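Local coordinates for protein Non-reducing end beta-L-arabinofuranosidase (Bacteroides thetaiotaomicron, PDB 5MQO) that probably hydrolyses glycosidic bonds in complex plant pectin as a family GH127 glycoside hydrolase, with aceric acid as its likely target sugar, at residues 318-321 with 322-325; 285-288 with 289-292; 117-120 with 121-124; 56-59 with 60-64; 506-509 with 510-513. All coordinates share one frame; numbering follows the deposited sequence.

Interaction 1: residues 318-321 with 322-325; sequences QLMK and NLTS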
loop_
_atom_site.group_PDB
_atom_site.type_symbol
_atom_site.label_atom_id
_atom_site.label_comp_id
_atom_site.label_asym_id
_atom_site.label_seq_id
_atom_site.Cartn_x
_atom_site.Cartn_y
_atom_site.Cartn_z
ATOM N N GLN A 318 6.883 -2.943 -24.780
ATOM C CA GLN A 318 6.005 -1.775 -24.951
ATOM C C GLN A 318 5.232 -1.515 -23.673
ATOM O O GLN A 318 5.198 -0.405 -23.206
ATOM C CB GLN A 318 5.077 -1.948 -26.161
ATOM C CG GLN A 318 3.997 -0.881 -26.341
ATOM C CD GLN A 318 4.504 0.556 -26.377
ATOM O OE1 GLN A 318 5.523 0.864 -26.997
ATOM N NE2 GLN A 318 3.774 1.447 -25.726
ATOM N N LEU A 319 4.693 -2.562 -23.071
ATOM C CA LEU A 319 4.043 -2.454 -21.758
ATOM C C LEU A 319 4.885 -1.713 -20.682
ATOM O O LEU A 319 4.372 -0.851 -19.981
ATOM C CB LEU A 319 3.666 -3.836 -21.241
ATOM C CG LEU A 319 2.771 -4.640 -22.172
ATOM C CD1 LEU A 319 2.586 -6.026 -21.616
ATOM C CD2 LEU A 319 1.429 -3.958 -22.373
ATOM N N MET A 320 6.171 -2.040 -20.574
ATOM C CA MET A 320 7.088 -1.351 -19.652
ATOM C C MET A 320 7.383 0.079 -20.111
ATOM O O MET A 320 7.701 0.926 -19.295
ATOM C CB MET A 320 8.388 -2.153 -19.501
ATOM C CG MET A 320 9.259 -1.813 -18.287
ATOM S SD MET A 320 8.638 -2.061 -16.605
ATOM C CE MET A 320 7.366 -3.305 -16.862
ATOM N N LYS A 321 7.285 0.358 -21.407
ATOM C CA LYS A 321 7.335 1.759 -21.876
ATOM C C LYS A 321 6.138 2.572 -21.337
ATOM O O LYS A 321 6.301 3.709 -20.929
ATOM C CB LYS A 321 7.435 1.852 -23.415
ATOM C CG LYS A 321 8.705 2.543 -23.922
ATOM C CD LYS A 321 9.307 1.961 -25.214
ATOM C CE LYS A 321 10.780 2.385 -25.331
ATOM N NZ LYS A 321 11.297 2.375 -26.729
ATOM N N ASN A 322 4.959 1.958 -21.325
ATOM C CA ASN A 322 3.777 2.564 -20.753
ATOM C C ASN A 322 3.888 2.616 -19.256
ATOM O O ASN A 322 3.672 3.663 -18.666
ATOM C CB ASN A 322 2.511 1.815 -21.161
ATOM C CG ASN A 322 2.293 1.832 -22.667
ATOM O OD1 ASN A 322 2.465 0.819 -23.327
ATOM N ND2 ASN A 322 1.928 2.993 -23.215
ATOM N N LEU A 323 4.257 1.511 -18.631
ATOM C CA LEU A 323 4.220 1.440 -17.162
ATOM C C LEU A 323 5.209 2.390 -16.538
ATOM O O LEU A 323 4.888 2.989 -15.509
ATOM C CB LEU A 323 4.436 0.025 -16.638
ATOM C CG LEU A 323 3.305 -0.984 -16.907
ATOM C CD1 LEU A 323 3.753 -2.396 -16.515
ATOM C CD2 LEU A 323 2.004 -0.598 -16.208
ATOM N N THR A 324 6.378 2.587 -17.163
ATOM C CA THR A 324 7.379 3.544 -16.612
ATOM C C THR A 324 7.037 5.031 -16.796
ATOM O O THR A 324 7.341 5.778 -15.924
ATOM C CB THR A 324 8.848 3.241 -17.027
ATOM O OG1 THR A 324 8.976 3.198 -18.440
ATOM C CG2 THR A 324 9.254 1.916 -16.541
ATOM N N SER A 325 6.380 5.478 -17.850
ATOM C CA SER A 325 5.945 6.897 -17.842
ATOM C C SER A 325 4.699 7.128 -16.979
ATOM O O SER A 325 4.512 8.222 -16.464
ATOM C CB SER A 325 5.819 7.557 -19.244
ATOM O OG SER A 325 5.191 6.682 -20.133
#

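Interaction 2: residues 285-288 with 289-292; sequences IPFR and DQYR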
loop_
_atom_site.group_PDB
_atom_site.type_symbol
_atom_site.label_atom_id
_atom_site.label_comp_id
_atom_site.label_asym_id
_atom_site.label_seq_id
_atom_site.Cartn_x
_atom_site.Cartn_y
_atom_site.Cartn_z
ATOM N N ILE A 285 -8.947 5.288 -24.813
ATOM C CA ILE A 285 -7.941 4.905 -25.808
ATOM C C ILE A 285 -7.322 3.571 -25.393
ATOM O O ILE A 285 -7.398 3.196 -24.229
ATOM C CB ILE A 285 -6.862 6.018 -25.963
ATOM C CG1 ILE A 285 -5.903 6.083 -24.735
ATOM C CG2 ILE A 285 -7.547 7.366 -26.204
ATOM C CD1 ILE A 285 -5.019 7.316 -24.654
ATOM N N PRO A 286 -6.712 2.841 -26.337
ATOM C CA PRO A 286 -6.032 1.593 -25.968
ATOM C C PRO A 286 -4.960 1.736 -24.899
ATOM O O PRO A 286 -4.430 2.808 -24.707
ATOM C CB PRO A 286 -5.394 1.168 -27.287
ATOM C CG PRO A 286 -6.377 1.655 -28.285
ATOM C CD PRO A 286 -6.745 3.006 -27.796
ATOM N N PHE A 287 -4.629 0.654 -24.214
ATOM C CA PHE A 287 -3.632 0.748 -23.161
ATOM C C PHE A 287 -2.277 1.180 -23.680
ATOM O O PHE A 287 -1.581 1.936 -23.012
ATOM C CB PHE A 287 -3.489 -0.519 -22.329
ATOM C CG PHE A 287 -2.479 -0.363 -21.247
ATOM C CD1 PHE A 287 -2.757 0.440 -20.146
ATOM C CD2 PHE A 287 -1.200 -0.913 -21.371
ATOM C CE1 PHE A 287 -1.791 0.634 -19.145
ATOM C CE2 PHE A 287 -0.225 -0.698 -20.401
ATOM C CZ PHE A 287 -0.514 0.062 -19.287
ATOM N N ARG A 288 -1.910 0.753 -24.878
ATOM C CA ARG A 288 -0.549 1.011 -25.370
ATOM C C ARG A 288 -0.323 2.460 -25.766
ATOM O O ARG A 288 0.818 2.872 -25.908
ATOM C CB ARG A 288 -0.195 0.038 -26.487
ATOM C CG ARG A 288 -0.199 -1.396 -25.984
ATOM C CD ARG A 288 0.226 -2.422 -27.032
ATOM N NE ARG A 288 0.453 -3.734 -26.429
ATOM C CZ ARG A 288 -0.510 -4.548 -25.975
ATOM N NH1 ARG A 288 -1.820 -4.231 -26.040
ATOM N NH2 ARG A 288 -0.163 -5.712 -25.434
ATOM N N ASP A 289 -1.406 3.227 -25.901
ATOM C CA ASP A 289 -1.347 4.684 -26.141
ATOM C C ASP A 289 -1.292 5.506 -24.863
ATOM O O ASP A 289 -1.056 6.688 -24.937
ATOM C CB ASP A 289 -2.545 5.159 -26.989
ATOM C CG ASP A 289 -2.621 4.466 -28.348
ATOM O OD1 ASP A 289 -1.623 4.510 -29.102
ATOM O OD2 ASP A 289 -3.679 3.875 -28.663
ATOM N N GLN A 290 -1.513 4.892 -23.705
ATOM C CA GLN A 290 -1.548 5.591 -22.421
ATOM C C GLN A 290 -0.172 5.725 -21.851
ATOM O O GLN A 290 0.466 4.710 -21.569
ATOM C CB GLN A 290 -2.391 4.825 -21.407
ATOM C CG GLN A 290 -3.878 4.812 -21.728
ATOM C CD GLN A 290 -4.684 3.977 -20.740
ATOM O OE1 GLN A 290 -4.448 3.997 -19.521
ATOM N NE2 GLN A 290 -5.665 3.263 -21.265
ATOM N N TYR A 291 0.294 6.960 -21.668
ATOM C CA TYR A 291 1.602 7.225 -21.040
ATOM C C TYR A 291 1.475 8.121 -19.786
ATOM O O TYR A 291 2.475 8.676 -19.298
ATOM C CB TYR A 291 2.563 7.865 -22.061
ATOM C CG TYR A 291 2.919 6.982 -23.211
ATOM C CD1 TYR A 291 4.017 6.094 -23.127
ATOM C CD2 TYR A 291 2.173 7.007 -24.403
ATOM C CE1 TYR A 291 4.377 5.269 -24.196
ATOM C CE2 TYR A 291 2.507 6.163 -25.487
ATOM C CZ TYR A 291 3.614 5.298 -25.379
ATOM O OH TYR A 291 3.984 4.474 -26.421
ATOM N N ARG A 292 0.249 8.240 -19.266
ATOM C CA ARG A 292 -0.048 9.057 -18.108
ATOM C C ARG A 292 -1.145 8.376 -17.237
ATOM O O ARG A 292 -1.935 7.545 -17.727
ATOM C CB ARG A 292 -0.440 10.460 -18.602
ATOM C CG ARG A 292 0.726 11.262 -19.201
ATOM C CD ARG A 292 0.305 12.649 -19.697
ATOM N NE ARG A 292 1.403 13.641 -19.842
ATOM C CZ ARG A 292 1.236 14.942 -20.173
ATOM N NH1 ARG A 292 0.018 15.443 -20.416
ATOM N NH2 ARG A 292 2.292 15.767 -20.254
#

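Interaction 3: residues 117-120 with 121-124; sequences NKDP and ELDK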
loop_
_atom_site.group_PDB
_atom_site.type_symbol
_atom_site.label_atom_id
_atom_site.label_comp_id
_atom_site.label_asym_id
_atom_site.label_seq_id
_atom_site.Cartn_x
_atom_site.Cartn_y
_atom_site.Cartn_z
ATOM N N ASN A 117 0.730 -18.089 12.038
ATOM C CA ASN A 117 0.485 -18.481 13.443
ATOM C C ASN A 117 -0.137 -19.867 13.667
ATOM O O ASN A 117 -0.146 -20.347 14.795
ATOM C CB ASN A 117 -0.294 -17.374 14.192
ATOM C CG ASN A 117 -1.780 -17.352 13.869
ATOM O OD1 ASN A 117 -2.308 -18.184 13.119
ATOM N ND2 ASN A 117 -2.474 -16.408 14.472
ATOM N N LYS A 118 -0.674 -20.494 12.616
ATOM C CA LYS A 118 -1.111 -21.908 12.646
ATOM C C LYS A 118 -2.181 -22.195 13.704
ATOM O O LYS A 118 -2.292 -23.321 14.165
ATOM C CB LYS A 118 0.092 -22.856 12.863
ATOM C CG LYS A 118 1.298 -22.610 11.963
ATOM C CD LYS A 118 1.031 -23.026 10.515
ATOM C CE LYS A 118 2.258 -22.781 9.651
ATOM N NZ LYS A 118 2.175 -23.479 8.353
ATOM N N ASP A 119 -2.955 -21.176 14.083
ATOM C CA ASP A 119 -4.033 -21.333 15.044
ATOM C C ASP A 119 -4.977 -22.394 14.452
ATOM O O ASP A 119 -5.548 -22.177 13.372
ATOM C CB ASP A 119 -4.749 -19.979 15.261
ATOM C CG ASP A 119 -5.808 -20.014 16.380
ATOM O OD1 ASP A 119 -6.012 -21.084 17.006
ATOM O OD2 ASP A 119 -6.437 -18.962 16.643
ATOM N N PRO A 120 -5.105 -23.565 15.115
ATOM C CA PRO A 120 -6.010 -24.548 14.519
ATOM C C PRO A 120 -7.478 -24.147 14.618
ATOM O O PRO A 120 -8.294 -24.718 13.896
ATOM C CB PRO A 120 -5.711 -25.829 15.310
ATOM C CG PRO A 120 -4.334 -25.616 15.867
ATOM C CD PRO A 120 -4.355 -24.160 16.237
ATOM N N GLU A 121 -7.816 -23.180 15.476
ATOM C CA GLU A 121 -9.173 -22.603 15.463
ATOM C C GLU A 121 -9.484 -21.791 14.206
ATOM O O GLU A 121 -10.646 -21.697 13.812
ATOM C CB GLU A 121 -9.485 -21.778 16.722
ATOM C CG GLU A 121 -9.915 -22.636 17.921
ATOM C CD GLU A 121 -11.046 -22.029 18.750
ATOM O OE1 GLU A 121 -11.174 -20.783 18.832
ATOM O OE2 GLU A 121 -11.815 -22.815 19.340
ATOM N N LEU A 122 -8.466 -21.203 13.579
ATOM C CA LEU A 122 -8.656 -20.574 12.262
ATOM C C LEU A 122 -8.828 -21.629 11.161
ATOM O O LEU A 122 -9.671 -21.443 10.272
ATOM C CB LEU A 122 -7.509 -19.608 11.909
ATOM C CG LEU A 122 -7.367 -18.325 12.748
ATOM C CD1 LEU A 122 -6.297 -17.416 12.147
ATOM C CD2 LEU A 122 -8.681 -17.569 12.915
ATOM N N ASP A 123 -8.055 -22.722 11.224
ATOM C CA ASP A 123 -8.086 -23.735 10.169
ATOM C C ASP A 123 -9.468 -24.351 10.062
ATOM O O ASP A 123 -9.943 -24.617 8.961
ATOM C CB ASP A 123 -7.047 -24.830 10.401
ATOM C CG ASP A 123 -6.806 -25.690 9.176
ATOM O OD1 ASP A 123 -7.097 -25.269 8.041
ATOM O OD2 ASP A 123 -6.310 -26.809 9.339
ATOM N N LYS A 124 -10.114 -24.534 11.211
ATOM C CA LYS A 124 -11.487 -25.057 11.284
ATOM C C LYS A 124 -12.532 -24.042 10.803
ATOM O O LYS A 124 -13.398 -24.365 9.969
ATOM C CB LYS A 124 -11.786 -25.544 12.710
ATOM C CG LYS A 124 -10.964 -26.786 13.052
ATOM C CD LYS A 124 -10.658 -26.969 14.536
ATOM C CE LYS A 124 -9.525 -27.981 14.725
ATOM N NZ LYS A 124 -9.561 -28.708 16.028
#

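Interaction 4: residues 56-59 with 60-64; sequences NVFS and GTSLQ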
loop_
_atom_site.group_PDB
_atom_site.type_symbol
_atom_site.label_atom_id
_atom_site.label_comp_id
_atom_site.label_asym_id
_atom_site.label_seq_id
_atom_site.Cartn_x
_atom_site.Cartn_y
_atom_site.Cartn_z
ATOM N N ASN A 56 -0.960 -8.101 16.180
ATOM C CA ASN A 56 -1.830 -8.616 17.269
ATOM C C ASN A 56 -3.208 -7.972 17.289
ATOM O O ASN A 56 -4.199 -8.658 17.556
ATOM C CB ASN A 56 -1.182 -8.504 18.665
ATOM C CG ASN A 56 -0.176 -9.626 18.944
ATOM O OD1 ASN A 56 0.089 -10.493 18.093
ATOM N ND2 ASN A 56 0.392 -9.608 20.140
ATOM N N VAL A 57 -3.283 -6.673 16.994
ATOM C CA VAL A 57 -4.573 -6.065 16.839
ATOM C C VAL A 57 -5.289 -6.725 15.657
ATOM O O VAL A 57 -6.376 -7.292 15.827
ATOM C CB VAL A 57 -4.474 -4.563 16.663
ATOM C CG1 VAL A 57 -5.849 -3.956 16.397
ATOM C CG2 VAL A 57 -3.847 -3.940 17.899
ATOM N N PHE A 58 -4.677 -6.713 14.474
ATOM C CA PHE A 58 -5.421 -7.140 13.277
ATOM C C PHE A 58 -5.901 -8.587 13.396
ATOM O O PHE A 58 -7.054 -8.874 13.055
ATOM C CB PHE A 58 -4.642 -6.971 11.952
ATOM C CG PHE A 58 -4.009 -5.618 11.755
ATOM C CD1 PHE A 58 -4.634 -4.438 12.187
ATOM C CD2 PHE A 58 -2.764 -5.518 11.129
ATOM C CE1 PHE A 58 -4.029 -3.199 12.010
ATOM C CE2 PHE A 58 -2.165 -4.281 10.957
ATOM C CZ PHE A 58 -2.796 -3.122 11.401
ATOM N N SER A 59 -5.027 -9.475 13.877
ATOM C CA SER A 59 -5.329 -10.921 13.979
ATOM C C SER A 59 -6.216 -11.221 15.192
ATOM O O SER A 59 -7.170 -11.990 15.124
ATOM C CB SER A 59 -4.032 -11.751 14.076
ATOM O OG SER A 59 -3.534 -11.785 15.410
ATOM N N GLY A 60 -5.884 -10.595 16.304
ATOM C CA GLY A 60 -6.585 -10.833 17.523
ATOM C C GLY A 60 -7.715 -9.881 17.821
ATOM O O GLY A 60 -8.137 -9.801 18.976
ATOM N N THR A 61 -8.245 -9.171 16.827
ATOM C CA THR A 61 -9.412 -8.285 17.087
ATOM C C THR A 61 -10.188 -7.919 15.846
ATOM O O THR A 61 -11.412 -8.105 15.788
ATOM C CB THR A 61 -9.004 -6.966 17.770
ATOM O OG1 THR A 61 -8.243 -7.253 18.948
ATOM C CG2 THR A 61 -10.227 -6.117 18.140
ATOM N N SER A 62 -9.465 -7.363 14.875
ATOM C CA SER A 62 -10.065 -6.823 13.665
ATOM C C SER A 62 -10.838 -7.897 12.896
ATOM O O SER A 62 -11.991 -7.671 12.560
ATOM C CB SER A 62 -9.000 -6.182 12.792
ATOM O OG SER A 62 -8.239 -5.247 13.519
ATOM N N LEU A 63 -10.220 -9.054 12.653
ATOM C CA LEU A 63 -10.894 -10.158 11.960
ATOM C C LEU A 63 -12.203 -10.611 12.647
ATOM O O LEU A 63 -13.204 -10.788 11.956
ATOM C CB LEU A 63 -9.965 -11.371 11.800
ATOM C CG LEU A 63 -8.733 -11.203 10.913
ATOM C CD1 LEU A 63 -7.740 -12.318 11.177
ATOM C CD2 LEU A 63 -9.099 -11.182 9.433
ATOM N N GLN A 64 -12.198 -10.794 13.981
ATOM C CA GLN A 64 -13.426 -11.164 14.712
ATOM C C GLN A 64 -14.445 -10.054 14.596
ATOM O O GLN A 64 -15.577 -10.283 14.212
ATOM C CB GLN A 64 -13.183 -11.393 16.203
ATOM C CG GLN A 64 -12.131 -12.431 16.569
ATOM C CD GLN A 64 -11.156 -11.903 17.631
ATOM O OE1 GLN A 64 -11.559 -11.483 18.728
ATOM N NE2 GLN A 64 -9.865 -11.905 17.295
#

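Interaction 5: residues 506-509 with 510-513; sequences ETDY and PWEG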
loop_
_atom_site.group_PDB
_atom_site.type_symbol
_atom_site.label_atom_id
_atom_site.label_comp_id
_atom_site.label_asym_id
_atom_site.label_seq_id
_atom_site.Cartn_x
_atom_site.Cartn_y
_atom_site.Cartn_z
ATOM N N GLU A 506 16.329 -7.689 14.210
ATOM C CA GLU A 506 16.013 -6.938 15.417
ATOM C C GLU A 506 16.167 -5.471 15.102
ATOM O O GLU A 506 17.179 -5.076 14.533
ATOM C CB GLU A 506 16.939 -7.341 16.550
ATOM C CG GLU A 506 17.159 -8.853 16.658
ATOM C CD GLU A 506 17.883 -9.243 17.937
ATOM O OE1 GLU A 506 19.140 -9.199 17.972
ATOM O OE2 GLU A 506 17.177 -9.571 18.911
ATOM N N THR A 507 15.145 -4.680 15.438
ATOM C CA THR A 507 15.149 -3.219 15.225
ATOM C C THR A 507 13.904 -2.564 15.816
ATOM O O THR A 507 12.872 -3.233 15.915
ATOM C CB THR A 507 15.193 -2.861 13.738
ATOM O OG1 THR A 507 15.153 -1.442 13.615
ATOM C CG2 THR A 507 14.011 -3.517 12.947
ATOM N N ASP A 508 13.979 -1.281 16.187
ATOM C CA ASP A 508 12.782 -0.583 16.703
ATOM C C ASP A 508 12.156 0.297 15.615
ATOM O O ASP A 508 11.290 1.119 15.893
ATOM C CB ASP A 508 13.068 0.206 18.005
ATOM C CG ASP A 508 11.759 0.605 18.795
ATOM O OD1 ASP A 508 10.747 -0.143 18.762
ATOM O OD2 ASP A 508 11.741 1.681 19.462
ATOM N N TYR A 509 12.602 0.092 14.371
ATOM C CA TYR A 509 12.038 0.707 13.149
ATOM C C TYR A 509 10.512 0.563 13.167
ATOM O O TYR A 509 10.007 -0.451 13.659
ATOM C CB TYR A 509 12.612 -0.009 11.907
ATOM C CG TYR A 509 12.562 0.740 10.582
ATOM C CD1 TYR A 509 13.610 1.572 10.173
ATOM C CD2 TYR A 509 11.500 0.584 9.720
ATOM C CE1 TYR A 509 13.569 2.234 8.949
ATOM C CE2 TYR A 509 11.462 1.248 8.506
ATOM C CZ TYR A 509 12.487 2.072 8.119
ATOM O OH TYR A 509 12.397 2.716 6.899
ATOM N N PRO A 510 9.765 1.565 12.706
ATOM C CA PRO A 510 10.253 2.826 12.152
ATOM C C PRO A 510 10.727 3.895 13.165
ATOM O O PRO A 510 11.144 4.980 12.742
ATOM C CB PRO A 510 9.018 3.342 11.421
ATOM C CG PRO A 510 7.903 2.930 12.325
ATOM C CD PRO A 510 8.313 1.600 12.923
ATOM N N TRP A 511 10.684 3.598 14.468
ATOM C CA TRP A 511 10.971 4.603 15.477
ATOM C C TRP A 511 12.443 4.955 15.518
ATOM O O TRP A 511 12.771 6.067 15.871
ATOM C CB TRP A 511 10.465 4.179 16.845
ATOM C CG TRP A 511 9.032 3.751 16.843
ATOM C CD1 TRP A 511 8.539 2.584 17.321
ATOM C CD2 TRP A 511 7.912 4.465 16.313
ATOM N NE1 TRP A 511 7.182 2.513 17.125
ATOM C CE2 TRP A 511 6.774 3.661 16.510
ATOM C CE3 TRP A 511 7.758 5.711 15.688
ATOM C CZ2 TRP A 511 5.498 4.059 16.118
ATOM C CZ3 TRP A 511 6.491 6.107 15.296
ATOM C CH2 TRP A 511 5.373 5.288 15.521
ATOM N N GLU A 512 13.316 4.014 15.151
ATOM C CA GLU A 512 14.776 4.219 15.089
ATOM C C GLU A 512 15.321 3.503 13.878
ATOM O O GLU A 512 14.698 2.571 13.371
ATOM C CB GLU A 512 15.470 3.664 16.333
ATOM C CG GLU A 512 14.910 4.200 17.648
ATOM C CD GLU A 512 15.676 3.722 18.876
ATOM O OE1 GLU A 512 15.502 2.553 19.313
ATOM O OE2 GLU A 512 16.439 4.549 19.426
ATOM N N GLY A 513 16.494 3.920 13.431
ATOM C CA GLY A 513 17.055 3.458 12.163
ATOM C C GLY A 513 18.169 2.438 12.313
ATOM O O GLY A 513 19.058 2.405 11.457
#

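Interaction 1: residues 318-321 with 322-325
Q318 and N322 lie one helical turn apart, and Q318 NE2 donates to N322 OD1 at 2.8 Å. The amide planes are 68° apart, and the donor comes in from above the plane of the asparagine carbonyl. The same turn carries the backbone bond from N322 N to Q318 O. A second strong pair sits further along, where T324 OG1 donates to M320 O at 2.7 Å in the carbonyl plane. T324 N reaches the same oxygen at 3.0 Å from above that plane, so two donors of one residue grip M320 O. The threonine torsion (chi1 56°) sets OG1 between N and the carbonyl carbon, turned back toward the preceding turn. L323 N bonds to L319 O at 2.7 Å.

Outside this polar track, M320 bends at chi2 and chi3 to bring CE within 3.7 Å of L323 CD1, and its SD lies 4.0 Å from T324 CG2. M320 and L323 both continue onto M395 of helix 382-399, where flexible apolar chains suit a helix-helix interface. Asparagine suits the buried face: OD1 serves Q318, while ND2 bonds to R288 O and Q290 O, so both ends of its amide are matched and its flip is probably fixed.

Interaction 2: residues 285-288 with 289-292
The torsions of I285 and Q290 bring their chains together: Q290 CG stands anti to its carbonyl carbon (chi1 -69°) and the chain then runs straight, while I285 CG1 lies between its own N and carbonyl carbon. The two chains cross at a slant, with I285 CG1 3.8 Å from Q290 CG. At the far end Q290 NE2 gives a weak bond to I285 O at 3.4 Å, its stronger partner being Q282 O, and OE1 lies 4.0 Å from F287 CD1. A leucine in place of Q290 would probably leave the carbonyls of I285 and Q282 without this donor and let the loop shift.

The backbone folds into a short 3-10 turn: D289 N donates to P286 O at 3.3 Å and Q290 N to F287 O at 3.0 Å, each from above the carbonyl plane. P286, with no N-H to place, suits the entry to this turn, and its ring lies alongside D289, whose OD2 is 3.3 Å from P286 CD.

R288 leads away to salt bridges with D269 and E316. F287 drops its ring onto L303 and V307 of helix 297-314, while Y291 OH bonds to Q318 of helix 317-333, so the loop rests across both helices.

Interaction 3: residues 117-120 with 121-124
D119 and E121 are joined by a capping bond: the carboxylate oxygen D119 OD1 accepts from E121 N at 3.2 Å, with an N-H...O angle of 148°. The donor approaches from above the carboxylate plane. D119 CG lies anti to its own N (chi1 -174°), which swings the carboxylate forward over the first turn. Backbone bonds follow. D119 O receives weak bonds from L122 N at 3.1 Å and D123 N at 3.3 Å, and K124 N donates to P120 O at 3.2 Å.

The side chain of N117 adds an Asx turn, its OD1 accepting from D119 N at 3.2 Å. Between them K118 leaves the helical region with positive phi, closing one helix as the next begins. D119 is thus the N-cap of helix 120-136, in a tight link between consecutive helices of the catalytic domain, whose family belongs to the six-hairpin clan. P120 suits the first helical position, since no N-H is needed there. Replacing this aspartate with alanine removes OD1, and E121 N would probably lose its capping partner, leaving the first turn more prone to fray.

Packing contacts are few. L122 CG sits 4.0 Å from D119 CB, and the leucine continues onto V110, V113 and Y114 of helix 102-117. The methylenes of K124 pass the proline carbonyl oxygen, K124 CD lying 3.3 Å from P120 O.

D119 and E121 point the same way with their carboxylate planes nearly parallel, but OD1 and OE1 stay 5.5 Å apart, and the N-terminal end of the helix is likely to favour both negative groups. D123 turns elsewhere, to a salt bridge with K210.

Interaction 4: residues 56-59 with 60-64
V57 and S62 are joined by a backbone bond of pi-type spacing, S62 N to V57 O at 3.2 Å. L63 N to F58 O, also 3.2 Å, repeats the five-residue step, with the donor nearly in line with the carbonyl. Ahead of them G60 N donates to N56 O at 2.9 Å in ordinary four-residue fashion, so the helix widens as it passes G60 and T61. These two residues leave regular helical torsions (T61 phi -160°), and the T61 N-H is badly angled for V57 O. Separately, T61 OG1 donates to G60 O at 2.6 Å, from above the carbonyl plane.

Side chains pack along the outside of this turn. S62 OG lies in the plane of the F58 ring at its edge, 3.9 Å from F58 CD1, and S62 CB comes 3.3 Å from F58 O. With OG anti to its carbonyl carbon (chi1 -53°), the hydroxyl leans back toward the previous turn. Serine suits the place because its short hydroxyl lies at the ring edge while bonding to G424 O. L63 CD1 rests 4.0 Å from S59 CA. Glycine suits position 60, because a CB built there would clash with N56 O.

A second shell holds these groups in place. S59 OG bonds to F55 O. The F58 ring is packed by L463 and L466 of helix 458-466 and by I420, while L63 lies on V110 and V113 of helix 102-117.

The backbone thus pairs in five-residue steps past G60 and T61. The hydroxyls of S59, T61 and S62 each find a backbone carbonyl, and that of the buried S62 is thereby satisfied among apolar neighbours.

Interaction 5: residues 506-509 with 510-513
Y509 turns a ring face onto P510, whose CA lies 3.5 Å from Y509 CG. The peptide bond between them is cis, which folds the proline back under the aromatic ring. Y509 CG stands anti to its own N (chi1 -159°), which brings the ring face over P510 CA. W511 meets the same proline from another direction: P510 CG sits 4.2 Å above the indole plane, over its centre. One rigid proline thus presents different atoms to two aromatic faces. The bond W511 N to D508 O, at 2.9 Å, closes the chain around Y509 and P510, and with the cis proline third this makes a type VI turn.

D508 and W511 are set obliquely, their carboxylate and ring planes 63° apart. OD1 lies in the indole plane at its edge, 3.8 Å from W511 CD1. The carboxylates of D508 and E512 are almost perpendicular, with D508 OD2 3.9 Å from E512 OE1; this like-charge approach is probably eased by K634, which forms a salt bridge with D508. At the start of the turn, T507 OG1 accepts from Y509 N at 3.1 Å in an ST turn. A CA-H...O contact runs from Y509 CA to E512 O at 3.3 Å.

The loop joins antiparallel strands 500-506 and 514-521, and T507 OG1 also bonds to N514 O. W511 packs on L604 of strand 604-609, on I642 and V643 of strand 640-651, and on the F50 ring, while Y509 and P510 reach Y413 of helix 402-416.

In the fold
Interactions 1 and 2 touch directly and join the 285-292 loop to helix 317-333. Interactions 3 and 4 lie across the chain's centre from that pair and share helix 102-117, on which both L122 and L63 rest, though their nearest atoms stay about 5 Å apart. Interaction 3 is the surface case, built on an N-cap and an Asx turn; interactions 1, 2 and 4 are partly buried and match side-chain polar groups largely to backbone carbonyls. Interaction 5, in the middle domain, is also partly buried but relies on aromatic and proline packing at a strand connection rather than on helical turns.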